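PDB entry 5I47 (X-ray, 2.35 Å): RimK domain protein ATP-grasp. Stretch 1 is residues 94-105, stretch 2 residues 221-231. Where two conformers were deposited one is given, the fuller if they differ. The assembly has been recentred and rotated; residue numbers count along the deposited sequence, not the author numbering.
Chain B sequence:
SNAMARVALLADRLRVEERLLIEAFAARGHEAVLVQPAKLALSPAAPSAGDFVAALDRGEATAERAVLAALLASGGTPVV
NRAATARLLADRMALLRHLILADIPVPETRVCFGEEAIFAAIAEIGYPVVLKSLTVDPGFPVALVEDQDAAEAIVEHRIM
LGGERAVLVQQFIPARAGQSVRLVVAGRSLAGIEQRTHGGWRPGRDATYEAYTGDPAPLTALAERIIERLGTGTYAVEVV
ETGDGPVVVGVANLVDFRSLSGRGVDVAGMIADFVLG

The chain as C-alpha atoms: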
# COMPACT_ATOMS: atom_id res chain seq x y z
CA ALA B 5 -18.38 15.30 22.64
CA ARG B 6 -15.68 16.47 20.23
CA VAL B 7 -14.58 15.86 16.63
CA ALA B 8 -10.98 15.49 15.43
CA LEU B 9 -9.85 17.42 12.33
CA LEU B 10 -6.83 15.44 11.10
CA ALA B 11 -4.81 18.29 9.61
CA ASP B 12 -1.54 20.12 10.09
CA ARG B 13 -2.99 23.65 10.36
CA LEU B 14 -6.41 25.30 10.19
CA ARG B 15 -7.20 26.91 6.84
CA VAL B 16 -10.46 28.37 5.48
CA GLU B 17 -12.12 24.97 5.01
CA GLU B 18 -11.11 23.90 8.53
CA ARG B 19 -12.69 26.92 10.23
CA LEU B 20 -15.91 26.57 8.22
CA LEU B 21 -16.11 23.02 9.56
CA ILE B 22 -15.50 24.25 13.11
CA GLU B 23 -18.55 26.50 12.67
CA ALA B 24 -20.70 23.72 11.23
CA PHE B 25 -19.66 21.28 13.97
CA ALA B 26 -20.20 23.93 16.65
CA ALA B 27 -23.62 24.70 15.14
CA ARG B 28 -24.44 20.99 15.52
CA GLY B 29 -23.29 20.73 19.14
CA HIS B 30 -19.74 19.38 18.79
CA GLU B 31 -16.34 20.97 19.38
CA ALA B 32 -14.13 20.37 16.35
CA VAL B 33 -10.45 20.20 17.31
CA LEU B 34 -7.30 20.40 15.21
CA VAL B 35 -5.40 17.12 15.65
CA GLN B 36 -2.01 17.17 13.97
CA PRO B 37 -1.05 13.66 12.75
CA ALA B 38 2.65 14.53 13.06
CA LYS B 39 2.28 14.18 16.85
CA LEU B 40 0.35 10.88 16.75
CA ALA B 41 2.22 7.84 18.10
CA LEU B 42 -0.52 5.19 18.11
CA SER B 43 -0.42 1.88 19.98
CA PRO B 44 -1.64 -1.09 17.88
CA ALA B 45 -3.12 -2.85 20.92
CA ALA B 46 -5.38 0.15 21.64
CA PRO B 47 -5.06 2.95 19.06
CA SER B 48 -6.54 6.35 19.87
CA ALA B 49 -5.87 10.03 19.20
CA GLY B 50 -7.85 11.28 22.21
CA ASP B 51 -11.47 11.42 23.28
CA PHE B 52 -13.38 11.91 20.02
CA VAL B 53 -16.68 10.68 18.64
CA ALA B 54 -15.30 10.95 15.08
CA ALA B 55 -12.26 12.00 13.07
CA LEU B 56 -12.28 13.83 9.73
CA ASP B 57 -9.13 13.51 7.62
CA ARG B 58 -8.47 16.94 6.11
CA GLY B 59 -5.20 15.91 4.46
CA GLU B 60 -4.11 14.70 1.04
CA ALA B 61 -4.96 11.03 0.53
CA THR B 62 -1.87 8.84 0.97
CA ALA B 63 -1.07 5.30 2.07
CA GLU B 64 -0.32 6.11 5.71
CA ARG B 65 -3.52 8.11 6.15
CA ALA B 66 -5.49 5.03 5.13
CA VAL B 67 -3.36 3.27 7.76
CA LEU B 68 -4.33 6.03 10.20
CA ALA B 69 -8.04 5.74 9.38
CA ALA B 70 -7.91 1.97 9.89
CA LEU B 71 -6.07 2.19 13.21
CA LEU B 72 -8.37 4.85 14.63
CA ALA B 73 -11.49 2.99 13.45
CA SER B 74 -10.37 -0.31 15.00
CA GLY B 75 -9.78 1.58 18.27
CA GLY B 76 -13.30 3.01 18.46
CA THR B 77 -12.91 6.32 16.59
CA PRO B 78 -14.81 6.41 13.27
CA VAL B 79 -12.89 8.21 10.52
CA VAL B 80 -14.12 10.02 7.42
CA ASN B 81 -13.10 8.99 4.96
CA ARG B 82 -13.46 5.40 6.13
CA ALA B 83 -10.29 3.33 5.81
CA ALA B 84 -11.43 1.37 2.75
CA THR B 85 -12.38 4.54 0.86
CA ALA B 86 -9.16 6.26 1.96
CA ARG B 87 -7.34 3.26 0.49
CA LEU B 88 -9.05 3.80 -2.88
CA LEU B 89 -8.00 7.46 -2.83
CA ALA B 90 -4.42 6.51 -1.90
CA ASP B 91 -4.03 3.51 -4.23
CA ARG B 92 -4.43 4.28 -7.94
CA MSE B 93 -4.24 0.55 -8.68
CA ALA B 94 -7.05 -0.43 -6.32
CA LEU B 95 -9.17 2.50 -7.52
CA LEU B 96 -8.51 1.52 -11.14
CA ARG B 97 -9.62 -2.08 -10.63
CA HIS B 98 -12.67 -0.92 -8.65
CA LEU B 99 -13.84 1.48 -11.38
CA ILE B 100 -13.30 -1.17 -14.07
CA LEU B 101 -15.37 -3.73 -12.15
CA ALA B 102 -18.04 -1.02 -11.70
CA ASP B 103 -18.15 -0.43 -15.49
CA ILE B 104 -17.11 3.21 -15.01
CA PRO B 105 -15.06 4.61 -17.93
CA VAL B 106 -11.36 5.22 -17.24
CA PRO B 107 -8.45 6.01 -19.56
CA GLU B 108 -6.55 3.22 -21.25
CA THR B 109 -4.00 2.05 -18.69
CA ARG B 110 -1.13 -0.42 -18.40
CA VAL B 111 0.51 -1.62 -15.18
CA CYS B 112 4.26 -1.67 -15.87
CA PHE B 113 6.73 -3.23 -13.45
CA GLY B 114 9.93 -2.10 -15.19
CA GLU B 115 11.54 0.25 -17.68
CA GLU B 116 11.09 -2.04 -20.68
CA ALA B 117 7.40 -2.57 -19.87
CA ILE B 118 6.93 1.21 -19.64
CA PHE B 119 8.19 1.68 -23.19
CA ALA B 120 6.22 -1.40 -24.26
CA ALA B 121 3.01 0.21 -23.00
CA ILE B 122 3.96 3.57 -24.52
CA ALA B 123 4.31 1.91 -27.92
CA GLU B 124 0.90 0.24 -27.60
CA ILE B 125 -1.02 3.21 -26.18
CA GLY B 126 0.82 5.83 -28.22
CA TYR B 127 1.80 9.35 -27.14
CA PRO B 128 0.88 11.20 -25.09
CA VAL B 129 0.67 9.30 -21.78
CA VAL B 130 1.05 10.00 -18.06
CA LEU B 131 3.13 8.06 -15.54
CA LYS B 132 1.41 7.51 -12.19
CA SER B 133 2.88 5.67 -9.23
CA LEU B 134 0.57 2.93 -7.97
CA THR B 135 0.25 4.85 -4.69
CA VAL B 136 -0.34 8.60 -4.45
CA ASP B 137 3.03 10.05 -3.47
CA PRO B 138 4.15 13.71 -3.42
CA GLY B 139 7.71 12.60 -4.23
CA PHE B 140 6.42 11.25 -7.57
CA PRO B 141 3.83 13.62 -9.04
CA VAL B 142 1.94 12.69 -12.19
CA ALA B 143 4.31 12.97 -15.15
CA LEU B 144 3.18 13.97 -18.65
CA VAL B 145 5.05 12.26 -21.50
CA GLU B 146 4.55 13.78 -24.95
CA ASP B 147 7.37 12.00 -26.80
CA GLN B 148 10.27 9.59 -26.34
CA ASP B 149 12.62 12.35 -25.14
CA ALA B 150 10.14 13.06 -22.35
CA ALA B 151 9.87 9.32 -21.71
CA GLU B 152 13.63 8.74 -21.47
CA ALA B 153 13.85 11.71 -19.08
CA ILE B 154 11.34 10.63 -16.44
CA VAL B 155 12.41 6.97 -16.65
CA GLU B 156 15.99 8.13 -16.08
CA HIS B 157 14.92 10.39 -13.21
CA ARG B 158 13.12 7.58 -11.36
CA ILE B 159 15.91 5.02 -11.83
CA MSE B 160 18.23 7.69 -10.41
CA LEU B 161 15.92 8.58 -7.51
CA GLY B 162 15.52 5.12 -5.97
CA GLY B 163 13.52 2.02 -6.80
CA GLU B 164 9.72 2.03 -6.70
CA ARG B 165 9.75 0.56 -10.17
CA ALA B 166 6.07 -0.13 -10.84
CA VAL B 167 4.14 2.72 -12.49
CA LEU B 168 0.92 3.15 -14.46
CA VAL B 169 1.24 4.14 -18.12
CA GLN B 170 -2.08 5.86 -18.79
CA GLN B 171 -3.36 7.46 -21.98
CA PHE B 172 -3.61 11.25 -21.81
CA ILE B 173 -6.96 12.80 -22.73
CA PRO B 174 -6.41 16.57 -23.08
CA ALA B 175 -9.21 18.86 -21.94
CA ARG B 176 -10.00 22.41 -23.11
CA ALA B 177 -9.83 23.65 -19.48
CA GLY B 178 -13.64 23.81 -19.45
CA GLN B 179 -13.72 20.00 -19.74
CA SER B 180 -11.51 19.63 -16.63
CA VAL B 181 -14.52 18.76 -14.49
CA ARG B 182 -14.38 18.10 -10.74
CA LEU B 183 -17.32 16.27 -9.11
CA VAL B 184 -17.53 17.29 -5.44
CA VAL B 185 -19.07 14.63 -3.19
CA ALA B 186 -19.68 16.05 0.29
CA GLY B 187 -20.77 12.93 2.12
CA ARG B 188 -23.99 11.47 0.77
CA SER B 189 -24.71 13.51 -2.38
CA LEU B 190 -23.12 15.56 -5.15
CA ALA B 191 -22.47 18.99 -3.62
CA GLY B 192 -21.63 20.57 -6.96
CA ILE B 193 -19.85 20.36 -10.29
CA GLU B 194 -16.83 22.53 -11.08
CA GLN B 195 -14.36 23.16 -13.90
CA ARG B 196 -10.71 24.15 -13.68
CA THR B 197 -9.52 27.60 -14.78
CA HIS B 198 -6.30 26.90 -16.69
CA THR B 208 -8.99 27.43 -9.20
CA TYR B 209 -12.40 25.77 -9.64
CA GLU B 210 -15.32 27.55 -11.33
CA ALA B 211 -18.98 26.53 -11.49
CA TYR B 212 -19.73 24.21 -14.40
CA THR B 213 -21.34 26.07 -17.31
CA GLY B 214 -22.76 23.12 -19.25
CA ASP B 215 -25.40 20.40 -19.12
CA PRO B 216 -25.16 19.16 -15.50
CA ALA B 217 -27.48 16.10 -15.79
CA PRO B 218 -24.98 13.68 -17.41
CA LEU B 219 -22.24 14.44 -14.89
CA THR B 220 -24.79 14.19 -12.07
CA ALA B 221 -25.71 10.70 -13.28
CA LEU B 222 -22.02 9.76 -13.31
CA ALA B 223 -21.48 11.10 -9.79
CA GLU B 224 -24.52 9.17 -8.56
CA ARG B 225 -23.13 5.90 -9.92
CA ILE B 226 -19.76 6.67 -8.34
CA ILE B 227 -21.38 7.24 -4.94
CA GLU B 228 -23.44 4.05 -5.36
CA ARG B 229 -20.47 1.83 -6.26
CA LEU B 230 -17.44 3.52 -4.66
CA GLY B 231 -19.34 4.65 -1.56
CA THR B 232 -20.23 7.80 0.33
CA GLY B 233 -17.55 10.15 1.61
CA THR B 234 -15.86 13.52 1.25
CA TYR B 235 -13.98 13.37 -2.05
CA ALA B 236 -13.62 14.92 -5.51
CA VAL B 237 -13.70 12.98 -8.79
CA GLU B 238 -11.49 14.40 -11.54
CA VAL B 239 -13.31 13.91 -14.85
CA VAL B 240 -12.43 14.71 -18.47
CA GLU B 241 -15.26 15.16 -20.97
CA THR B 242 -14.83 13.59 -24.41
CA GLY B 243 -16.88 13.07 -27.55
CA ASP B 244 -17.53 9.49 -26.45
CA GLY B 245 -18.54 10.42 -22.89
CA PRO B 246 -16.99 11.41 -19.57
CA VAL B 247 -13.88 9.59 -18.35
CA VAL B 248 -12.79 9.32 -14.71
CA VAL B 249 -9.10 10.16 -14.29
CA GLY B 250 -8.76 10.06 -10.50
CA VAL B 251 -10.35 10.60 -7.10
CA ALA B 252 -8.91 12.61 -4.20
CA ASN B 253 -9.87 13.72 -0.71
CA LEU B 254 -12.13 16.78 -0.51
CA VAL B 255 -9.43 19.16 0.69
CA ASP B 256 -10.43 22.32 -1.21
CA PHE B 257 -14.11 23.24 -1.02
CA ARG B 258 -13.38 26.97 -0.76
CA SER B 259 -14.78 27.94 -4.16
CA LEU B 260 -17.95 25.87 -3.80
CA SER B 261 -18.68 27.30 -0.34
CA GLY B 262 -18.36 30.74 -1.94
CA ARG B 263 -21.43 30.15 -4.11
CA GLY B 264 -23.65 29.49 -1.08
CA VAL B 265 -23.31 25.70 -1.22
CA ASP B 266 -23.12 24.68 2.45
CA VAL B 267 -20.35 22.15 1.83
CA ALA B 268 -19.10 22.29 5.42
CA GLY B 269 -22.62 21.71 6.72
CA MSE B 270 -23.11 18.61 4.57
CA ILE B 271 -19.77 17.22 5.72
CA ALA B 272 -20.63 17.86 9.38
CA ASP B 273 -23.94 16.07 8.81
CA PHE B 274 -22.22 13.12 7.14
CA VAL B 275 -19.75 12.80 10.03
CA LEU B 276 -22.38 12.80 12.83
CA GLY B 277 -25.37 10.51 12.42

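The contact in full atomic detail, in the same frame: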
# COMPACT_ATOMS: atom_id res chain seq x y z
N ALA B 94 -5.81 0.09 -6.88
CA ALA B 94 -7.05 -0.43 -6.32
C ALA B 94 -8.25 0.36 -6.83
O ALA B 94 -9.30 -0.23 -7.13
CB ALA B 94 -7.00 -0.41 -4.79
N LEU B 95 -8.11 1.68 -6.95
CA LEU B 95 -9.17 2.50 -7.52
C LEU B 95 -9.43 2.12 -8.97
O LEU B 95 -10.59 2.02 -9.40
CB LEU B 95 -8.81 3.98 -7.42
CG LEU B 95 -9.80 4.96 -8.05
CD1 LEU B 95 -11.16 4.89 -7.37
CD2 LEU B 95 -9.24 6.38 -7.99
N LEU B 96 -8.36 1.89 -9.74
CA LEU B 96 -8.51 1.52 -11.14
C LEU B 96 -9.28 0.21 -11.29
O LEU B 96 -10.20 0.11 -12.11
CB LEU B 96 -7.14 1.43 -11.80
CG LEU B 96 -7.12 0.91 -13.24
CD1 LEU B 96 -7.97 1.81 -14.14
CD2 LEU B 96 -5.68 0.82 -13.75
N ARG B 97 -8.90 -0.81 -10.52
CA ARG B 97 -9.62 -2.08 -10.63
C ARG B 97 -11.06 -1.95 -10.15
O ARG B 97 -11.95 -2.61 -10.70
CB ARG B 97 -8.87 -3.17 -9.86
CG ARG B 97 -9.48 -4.58 -9.99
CD ARG B 97 -9.62 -5.05 -11.45
NE ARG B 97 -10.08 -6.44 -11.53
CZ ARG B 97 -10.52 -7.02 -12.64
NH1 ARG B 97 -10.92 -8.29 -12.62
NH2 ARG B 97 -10.59 -6.33 -13.77
N HIS B 98 -11.31 -1.10 -9.16
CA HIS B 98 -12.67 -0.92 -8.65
C HIS B 98 -13.56 -0.24 -9.68
O HIS B 98 -14.71 -0.65 -9.87
CB HIS B 98 -12.63 -0.11 -7.36
CG HIS B 98 -13.87 -0.25 -6.52
ND1 HIS B 98 -15.01 0.49 -6.75
CD2 HIS B 98 -14.14 -1.05 -5.47
CE1 HIS B 98 -15.93 0.15 -5.86
NE2 HIS B 98 -15.43 -0.79 -5.07
N LEU B 99 -13.05 0.80 -10.36
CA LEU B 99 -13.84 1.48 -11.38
C LEU B 99 -14.10 0.58 -12.58
O LEU B 99 -15.19 0.60 -13.16
CB LEU B 99 -13.13 2.77 -11.81
CG LEU B 99 -12.98 3.83 -10.71
CD1 LEU B 99 -12.08 4.95 -11.18
CD2 LEU B 99 -14.34 4.37 -10.28
N ILE B 100 -13.11 -0.23 -12.96
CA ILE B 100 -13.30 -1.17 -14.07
C ILE B 100 -14.40 -2.17 -13.74
O ILE B 100 -15.31 -2.41 -14.54
CB ILE B 100 -11.97 -1.88 -14.40
CG1 ILE B 100 -10.98 -0.88 -15.01
CG2 ILE B 100 -12.21 -3.06 -15.33
CD1 ILE B 100 -9.67 -1.51 -15.42
N LEU B 101 -14.33 -2.78 -12.55
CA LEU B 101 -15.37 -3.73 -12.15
C LEU B 101 -16.74 -3.07 -12.02
O LEU B 101 -17.75 -3.76 -12.15
CB LEU B 101 -14.98 -4.40 -10.83
CG LEU B 101 -13.88 -5.45 -10.92
CD1 LEU B 101 -13.39 -5.83 -9.54
CD2 LEU B 101 -14.37 -6.68 -11.66
N ALA B 102 -16.79 -1.77 -11.77
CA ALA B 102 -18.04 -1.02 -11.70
C ALA B 102 -18.51 -0.52 -13.05
O ALA B 102 -19.53 0.18 -13.11
CB ALA B 102 -17.89 0.17 -10.74
N ASP B 103 -17.80 -0.86 -14.13
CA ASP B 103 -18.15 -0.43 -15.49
C ASP B 103 -18.18 1.10 -15.61
O ASP B 103 -19.03 1.67 -16.31
CB ASP B 103 -19.48 -1.03 -15.94
CG ASP B 103 -19.65 -1.01 -17.45
OD1 ASP B 103 -18.64 -1.17 -18.16
OD2 ASP B 103 -20.79 -0.84 -17.91
N ILE B 104 -17.26 1.76 -14.93
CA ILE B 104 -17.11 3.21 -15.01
C ILE B 104 -15.95 3.52 -15.94
O ILE B 104 -14.86 2.95 -15.75
CB ILE B 104 -16.90 3.84 -13.62
CG1 ILE B 104 -18.17 3.70 -12.78
CG2 ILE B 104 -16.48 5.30 -13.74
CD1 ILE B 104 -18.09 4.33 -11.41
N PRO B 105 -16.12 4.39 -16.94
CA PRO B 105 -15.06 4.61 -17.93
C PRO B 105 -13.82 5.25 -17.31
O PRO B 105 -13.92 6.22 -16.55
CB PRO B 105 -15.72 5.53 -18.96
CG PRO B 105 -16.83 6.19 -18.21
CD PRO B 105 -17.33 5.17 -17.25
N ALA B 221 -25.47 12.14 -13.20
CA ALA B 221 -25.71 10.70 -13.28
C ALA B 221 -24.42 9.92 -13.02
O ALA B 221 -24.44 8.89 -12.34
CB ALA B 221 -26.29 10.35 -14.65
N LEU B 222 -23.30 10.41 -13.55
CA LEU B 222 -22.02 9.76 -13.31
C LEU B 222 -21.64 9.82 -11.84
O LEU B 222 -21.23 8.81 -11.25
CB LEU B 222 -20.93 10.41 -14.17
CG LEU B 222 -19.51 9.86 -14.08
CD1 LEU B 222 -19.46 8.41 -14.53
CD2 LEU B 222 -18.55 10.71 -14.89
N ALA B 223 -21.80 10.98 -11.21
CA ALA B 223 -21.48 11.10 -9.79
C ALA B 223 -22.36 10.21 -8.93
O ALA B 223 -21.91 9.70 -7.90
CB ALA B 223 -21.60 12.56 -9.33
N GLU B 224 -23.62 10.01 -9.34
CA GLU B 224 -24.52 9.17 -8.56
C GLU B 224 -24.14 7.70 -8.66
O GLU B 224 -24.29 6.96 -7.68
CB GLU B 224 -25.96 9.40 -9.00
CG GLU B 224 -26.49 10.76 -8.56
CD GLU B 224 -27.89 11.05 -9.07
OE1 GLU B 224 -28.41 10.26 -9.89
OE2 GLU B 224 -28.46 12.08 -8.65
N ARG B 225 -23.65 7.26 -9.82
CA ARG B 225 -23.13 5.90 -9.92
C ARG B 225 -21.87 5.73 -9.09
O ARG B 225 -21.67 4.69 -8.45
CB ARG B 225 -22.86 5.53 -11.37
CG ARG B 225 -24.09 5.46 -12.25
CD ARG B 225 -23.72 4.82 -13.57
NE ARG B 225 -23.15 3.49 -13.38
CZ ARG B 225 -22.32 2.91 -14.23
NH1 ARG B 225 -21.96 3.53 -15.34
NH2 ARG B 225 -21.86 1.69 -13.98
N ILE B 226 -21.00 6.74 -9.10
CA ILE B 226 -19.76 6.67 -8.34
C ILE B 226 -20.05 6.55 -6.85
O ILE B 226 -19.46 5.72 -6.15
CB ILE B 226 -18.87 7.89 -8.65
CG1 ILE B 226 -18.34 7.80 -10.08
CG2 ILE B 226 -17.74 8.00 -7.64
CD1 ILE B 226 -17.55 9.01 -10.52
N ILE B 227 -20.99 7.35 -6.35
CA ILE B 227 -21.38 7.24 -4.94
C ILE B 227 -21.97 5.86 -4.66
O ILE B 227 -21.68 5.25 -3.62
CB ILE B 227 -22.36 8.37 -4.58
CG1 ILE B 227 -21.68 9.73 -4.74
CG2 ILE B 227 -22.87 8.21 -3.16
CD1 ILE B 227 -22.62 10.90 -4.56
N GLU B 228 -22.78 5.34 -5.58
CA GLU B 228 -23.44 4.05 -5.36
C GLU B 228 -22.44 2.91 -5.29
O GLU B 228 -22.59 2.00 -4.46
CB GLU B 228 -24.46 3.79 -6.48
CG GLU B 228 -25.86 4.29 -6.20
CD GLU B 228 -26.52 3.55 -5.05
OE1 GLU B 228 -26.64 4.15 -3.96
OE2 GLU B 228 -26.90 2.37 -5.24
N ARG B 229 -21.42 2.93 -6.14
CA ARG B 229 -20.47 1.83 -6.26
C ARG B 229 -19.21 2.03 -5.43
O ARG B 229 -18.75 1.09 -4.78
CB ARG B 229 -20.09 1.63 -7.73
CG ARG B 229 -21.25 1.25 -8.62
CD ARG B 229 -21.81 -0.12 -8.25
NE ARG B 229 -23.08 -0.38 -8.93
CZ ARG B 229 -24.27 -0.27 -8.36
NH1 ARG B 229 -24.37 0.08 -7.08
NH2 ARG B 229 -25.37 -0.51 -9.06
N LEU B 230 -18.65 3.24 -5.44
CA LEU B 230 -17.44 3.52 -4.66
C LEU B 230 -17.76 3.84 -3.20
O LEU B 230 -16.93 3.56 -2.33
CB LEU B 230 -16.68 4.68 -5.31
CG LEU B 230 -15.36 5.16 -4.72
CD1 LEU B 230 -14.40 5.51 -5.83
CD2 LEU B 230 -15.59 6.35 -3.81
N GLY B 231 -18.92 4.40 -2.92
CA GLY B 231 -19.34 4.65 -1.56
C GLY B 231 -19.44 6.14 -1.26
O GLY B 231 -18.95 7.00 -1.99

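How do the two backbones meet? Helix 94-101 and helix 221-230 cross steeply, at 110° between their N-to-C directions, and their axes come no nearer than 10.7 Å. The first helix ends in a Schellman motif: Asp-103 takes positive phi, its N bonds to Ile-100 O (3.0 Å), and Ile-104 N reaches back to Leu-99 O (3.0 Å). Beyond the turn the chain passes back from beside Arg-229 to beside Ile-226, so contact comes from the helix, through Leu-95 and His-98, and from Ala-102 to Ile-104 after it. Gly-231 leaves the second helix with positive phi, at backbone angles where a CB would jam against the preceding carbonyl oxygen.

What forms the apolar part of the contact? Ile-104, a buried residue, gives up the largest area. Its CB points sideways, but its m, t rotamer carries CD1 to 3.7 Å from Ile-226 CG1, while CG2 lies 4.4 Å from Leu-222 CD1. A separate apolar contact joins Leu-95 CD1 to Leu-230 CD1 at 3.6 Å. These branched aliphatic chains suit buried places where no polar partner is needed.

Why does the small Ala-102 matter? It sits where the backbones are close, Ala-102 CA lying 6.6 Å from Arg-229 CA, and its CB points toward the second helix, resting 4.0 Å from Arg-229 CB. A methyl group is enough to fill this short gap.

What do the polar groups contribute at the exposed margin? Arg-225 extends its guanidinium to the end of the first helix, with NH2 2.9 Å from Ala-102 O, yet the angle is too poor for a hydrogen bond. Ile-104 CG1 lies over one guanidinium face, 4.4 Å from Arg-225 NH2. His-98 presents its ring edge to the second backbone, CE1 standing 3.2 Å from Arg-229 O. No hydrogen bond links the stretches; the contact rests mainly on packing and buries 452 Å² in all.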